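Local coordinates for McyG protein (Microcystis aeruginosa PCC 7806, PDB 4R0M) that probably activates a phenylalanine-type starter as its adenylate, which it holds here, for loading onto the adjoining carrier domain in microcystin synthesis, at residues P332-T344 against L390-Y402. Residues are numbered along the deposited sequence; the frame is centred on the assembly and turned at random.
Sequences PAFGMTESCSGIT and LQIQGNSVTKGYY. With FA5 (adenosine-5'-[phenylalaninyl-phosphate]), chain C.
Ser-339 and Ser-396 meet through one water, which donates to Ser-339 O (2.7 Å) and Gly-342 O and accepts from Ser-396 OG, tying the hairpin of 332-344 to the loop. In this adenylation domain of the ANL superfamily of adenylating enzymes, strands 330-336 and 341-345 and their turn line the adenylate pocket and pack against strand 388-394 and the loop that follows. Tyr-401 OH donates to Glu-338 OE2 at 2.6 Å, on the anti side of the carboxylate and 22° out of its plane. Glu-338 also takes a straight backbone bond, Thr-398 N to Glu-338 O at 2.7 Å, while its CB lies beside Thr-398 CG2; the chain then bends at chi2 (86°) to carry the carboxylate to the tyrosine. Without CG and the carboxylate, an alanine here would probably leave the Tyr-401 hydroxyl lacking this acceptor and thin the packing on Thr-398 CG2. Next door, Thr-337 N and OG1 both hold phosphate oxygen OP2 of the bound phenylalanyl-adenylate. Ile-343 CD1 reaches Val-397 CG2 (3.8 Å) and Ile-392 CD1, which also meets the selenium of Met-336 and Ser-339 CB. Leu-390 CD2 sits over one face of the Phe-334 ring, 4.0 Å from its centroid, while Phe-334 CE1 lies 3.9 Å from ribose C2' of the adenylate.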
# COMPACT_ATOMS: atom_id res chain seq x y z
N PRO A 332 -6.92 6.19 -11.40
CA PRO A 332 -6.55 4.80 -11.14
C PRO A 332 -5.14 4.53 -11.66
O PRO A 332 -4.78 4.98 -12.74
CB PRO A 332 -7.59 4.00 -11.93
CG PRO A 332 -8.25 4.97 -12.84
CD PRO A 332 -8.18 6.30 -12.16
N ALA A 333 -4.34 3.80 -10.88
CA ALA A 333 -2.94 3.58 -11.22
C ALA A 333 -2.47 2.20 -10.81
O ALA A 333 -3.05 1.57 -9.93
CB ALA A 333 -2.08 4.64 -10.57
N PHE A 334 -1.41 1.72 -11.46
CA PHE A 334 -0.75 0.50 -11.02
C PHE A 334 0.64 0.80 -10.47
O PHE A 334 1.38 1.62 -11.02
CB PHE A 334 -0.66 -0.54 -12.14
CG PHE A 334 0.05 -1.80 -11.74
CD1 PHE A 334 -0.60 -2.78 -10.99
CD2 PHE A 334 1.38 -2.00 -12.09
CE1 PHE A 334 0.07 -3.94 -10.62
CE2 PHE A 334 2.05 -3.16 -11.72
CZ PHE A 334 1.39 -4.13 -10.98
N GLY A 335 0.98 0.13 -9.38
CA GLY A 335 2.30 0.22 -8.79
C GLY A 335 2.54 -0.92 -7.81
O GLY A 335 1.62 -1.67 -7.49
N MSE A 336 3.78 -1.04 -7.36
CA MSE A 336 4.16 -2.06 -6.38
C MSE A 336 5.42 -1.63 -5.70
O MSE A 336 6.06 -0.67 -6.12
CB MSE A 336 4.33 -3.44 -7.04
CG MSE A 336 5.36 -3.49 -8.16
SE MSE A 336 4.95 -4.99 -9.37
CE MSE A 336 4.96 -6.47 -8.07
N THR A 337 5.77 -2.33 -4.62
CA THR A 337 7.01 -2.08 -3.90
C THR A 337 8.22 -2.22 -4.82
O THR A 337 9.17 -1.45 -4.74
CB THR A 337 7.14 -3.04 -2.69
OG1 THR A 337 5.98 -2.93 -1.87
CG2 THR A 337 8.37 -2.70 -1.86
N GLU A 338 8.15 -3.20 -5.73
CA GLU A 338 9.23 -3.50 -6.66
C GLU A 338 9.49 -2.39 -7.69
O GLU A 338 10.55 -2.37 -8.33
CB GLU A 338 8.96 -4.84 -7.36
CG GLU A 338 9.22 -6.07 -6.50
CD GLU A 338 8.03 -6.47 -5.63
OE1 GLU A 338 7.05 -5.70 -5.52
OE2 GLU A 338 8.08 -7.58 -5.05
N SER A 339 8.54 -1.47 -7.84
CA SER A 339 8.69 -0.35 -8.77
C SER A 339 8.55 1.02 -8.09
O SER A 339 8.16 1.99 -8.73
CB SER A 339 7.69 -0.47 -9.93
OG SER A 339 6.36 -0.23 -9.49
N CYS A 340 8.88 1.08 -6.80
CA CYS A 340 8.81 2.32 -6.01
C CYS A 340 7.41 2.93 -6.21
O CYS A 340 7.27 4.07 -6.65
CB CYS A 340 9.89 3.31 -6.46
SG CYS A 340 11.55 2.60 -6.66
N SER A 341 6.39 2.14 -5.86
CA SER A 341 4.98 2.50 -6.05
C SER A 341 4.62 2.72 -7.53
O SER A 341 5.05 1.93 -8.38
CB SER A 341 4.53 3.67 -5.14
OG SER A 341 4.96 4.92 -5.63
N GLY A 342 3.85 3.77 -7.83
CA GLY A 342 3.28 4.00 -9.16
C GLY A 342 4.20 3.84 -10.35
O GLY A 342 5.30 4.40 -10.37
N ILE A 343 3.76 3.07 -11.34
CA ILE A 343 4.51 2.86 -12.59
C ILE A 343 3.66 3.17 -13.83
O ILE A 343 4.21 3.55 -14.88
CB ILE A 343 5.14 1.45 -12.67
CG1 ILE A 343 6.16 1.37 -13.81
CG2 ILE A 343 4.07 0.37 -12.79
CD1 ILE A 343 7.07 0.16 -13.77
N THR A 344 2.35 3.00 -13.73
CA THR A 344 1.42 3.47 -14.76
C THR A 344 0.40 4.42 -14.14
O THR A 344 0.04 4.26 -12.97
CB THR A 344 0.67 2.32 -15.49
OG1 THR A 344 -0.29 1.73 -14.61
CG2 THR A 344 1.64 1.25 -16.00
N LEU A 390 1.73 -10.02 -16.39
CA LEU A 390 2.33 -8.69 -16.51
C LEU A 390 3.81 -8.71 -16.16
O LEU A 390 4.20 -9.18 -15.09
CB LEU A 390 1.58 -7.68 -15.63
CG LEU A 390 2.13 -6.25 -15.53
CD1 LEU A 390 2.03 -5.50 -16.86
CD2 LEU A 390 1.42 -5.48 -14.43
N GLN A 391 4.62 -8.20 -17.07
CA GLN A 391 6.06 -8.06 -16.85
C GLN A 391 6.51 -6.62 -17.08
O GLN A 391 6.06 -5.96 -18.02
CB GLN A 391 6.85 -9.03 -17.74
CG GLN A 391 6.69 -10.49 -17.34
CD GLN A 391 7.42 -11.45 -18.26
OE1 GLN A 391 7.67 -11.15 -19.43
NE2 GLN A 391 7.76 -12.63 -17.73
N ILE A 392 7.39 -6.14 -16.20
CA ILE A 392 7.79 -4.73 -16.19
C ILE A 392 9.31 -4.56 -16.20
O ILE A 392 10.05 -5.44 -15.75
CB ILE A 392 7.18 -3.97 -14.98
CG1 ILE A 392 7.69 -4.55 -13.65
CG2 ILE A 392 5.66 -4.00 -15.04
CD1 ILE A 392 7.34 -3.71 -12.43
N GLN A 393 9.77 -3.43 -16.74
CA GLN A 393 11.20 -3.08 -16.74
C GLN A 393 11.41 -1.57 -16.73
O GLN A 393 10.49 -0.80 -16.99
CB GLN A 393 11.94 -3.74 -17.91
CG GLN A 393 11.59 -3.18 -19.29
CD GLN A 393 12.51 -3.68 -20.39
OE1 GLN A 393 13.43 -4.46 -20.15
NE2 GLN A 393 12.25 -3.23 -21.62
N GLY A 394 12.64 -1.15 -16.44
CA GLY A 394 13.00 0.26 -16.39
C GLY A 394 13.81 0.61 -15.16
O GLY A 394 13.92 -0.19 -14.23
N ASN A 395 14.37 1.82 -15.15
CA ASN A 395 15.21 2.29 -14.06
C ASN A 395 14.50 2.39 -12.71
O ASN A 395 15.16 2.33 -11.67
CB ASN A 395 15.86 3.63 -14.41
CG ASN A 395 16.97 3.50 -15.43
OD1 ASN A 395 17.52 2.42 -15.64
ND2 ASN A 395 17.32 4.61 -16.07
N SER A 396 13.18 2.52 -12.72
CA SER A 396 12.39 2.61 -11.49
C SER A 396 12.12 1.24 -10.86
O SER A 396 11.72 1.15 -9.69
CB SER A 396 11.08 3.35 -11.73
OG SER A 396 10.17 2.58 -12.50
N VAL A 397 12.36 0.17 -11.63
CA VAL A 397 12.10 -1.20 -11.19
C VAL A 397 13.31 -1.79 -10.48
O VAL A 397 14.45 -1.65 -10.95
CB VAL A 397 11.68 -2.09 -12.38
CG1 VAL A 397 11.48 -3.54 -11.95
CG2 VAL A 397 10.42 -1.55 -13.03
N THR A 398 13.06 -2.46 -9.35
CA THR A 398 14.10 -3.13 -8.56
C THR A 398 14.93 -4.12 -9.39
O THR A 398 14.45 -4.69 -10.37
CB THR A 398 13.51 -3.85 -7.32
OG1 THR A 398 14.56 -4.35 -6.49
CG2 THR A 398 12.60 -5.01 -7.73
N LYS A 399 16.19 -4.31 -8.99
CA LYS A 399 17.10 -5.21 -9.69
C LYS A 399 17.14 -6.61 -9.06
O LYS A 399 17.55 -7.57 -9.72
CB LYS A 399 18.50 -4.61 -9.78
CG LYS A 399 18.63 -3.51 -10.82
CD LYS A 399 19.87 -2.67 -10.60
CE LYS A 399 19.91 -1.48 -11.56
NZ LYS A 399 20.90 -0.45 -11.11
N GLY A 400 16.73 -6.71 -7.80
CA GLY A 400 16.73 -7.99 -7.09
C GLY A 400 16.34 -7.93 -5.63
O GLY A 400 16.41 -6.87 -5.00
N TYR A 401 15.94 -9.08 -5.09
CA TYR A 401 15.59 -9.20 -3.67
C TYR A 401 16.83 -9.45 -2.82
O TYR A 401 17.86 -9.90 -3.32
CB TYR A 401 14.57 -10.33 -3.46
CG TYR A 401 13.24 -10.11 -4.15
CD1 TYR A 401 12.20 -9.44 -3.51
CD2 TYR A 401 13.02 -10.58 -5.45
CE1 TYR A 401 10.98 -9.24 -4.14
CE2 TYR A 401 11.81 -10.39 -6.08
CZ TYR A 401 10.79 -9.72 -5.42
OH TYR A 401 9.58 -9.52 -6.05
N TYR A 402 16.71 -9.16 -1.52
CA TYR A 402 17.82 -9.34 -0.58
C TYR A 402 18.05 -10.81 -0.24
O TYR A 402 17.12 -11.50 0.20
CB TYR A 402 17.57 -8.52 0.69
CG TYR A 402 18.70 -8.56 1.68
CD1 TYR A 402 19.82 -7.75 1.53
CD2 TYR A 402 18.65 -9.41 2.79
CE1 TYR A 402 20.87 -7.79 2.44
CE2 TYR A 402 19.69 -9.46 3.70
CZ TYR A 402 20.80 -8.65 3.52
OH TYR A 402 21.83 -8.68 4.42
C FA5 C . 1.29 -1.70 -3.20
O FA5 C . 0.21 -2.06 -2.74
CA FA5 C . 1.34 -0.65 -4.28
N FA5 C . 0.40 -1.09 -5.27
CB FA5 C . 0.91 0.73 -3.76
CG FA5 C . 0.77 1.89 -4.76
CD1 FA5 C . 0.67 1.73 -6.14
CD2 FA5 C . 0.71 3.20 -4.25
CE1 FA5 C . 0.54 2.83 -6.99
CE2 FA5 C . 0.57 4.31 -5.09
CZ FA5 C . 0.49 4.13 -6.47
P FA5 C . 2.64 -3.95 -2.48
OP1 FA5 C . 2.20 -4.28 -1.07
OP2 FA5 C . 4.02 -4.37 -2.93
OP3 FA5 C . 2.50 -2.35 -2.70
O5' FA5 C . 1.55 -4.63 -3.46
C5' FA5 C . 1.67 -4.59 -4.88
C4' FA5 C . 0.52 -5.40 -5.47
O4' FA5 C . -0.75 -4.79 -5.21
C3' FA5 C . 0.59 -5.51 -6.98
O3' FA5 C . 1.48 -6.53 -7.40
C2' FA5 C . -0.85 -5.82 -7.33
O2' FA5 C . -1.11 -7.22 -7.17
C1' FA5 C . -1.65 -5.06 -6.29
N9 FA5 C . -2.14 -3.79 -6.89
C8 FA5 C . -1.61 -2.57 -6.70
N7 FA5 C . -2.28 -1.62 -7.39
C5 FA5 C . -3.27 -2.23 -8.05
C6 FA5 C . -4.36 -1.82 -8.97
N6 FA5 C . -4.53 -0.53 -9.33
N1 FA5 C . -5.19 -2.79 -9.45
C2 FA5 C . -5.03 -4.08 -9.12
N3 FA5 C . -4.07 -4.53 -8.28
C4 FA5 C . -3.17 -3.67 -7.73
O HOH W 1 7.78 3.12 -11.18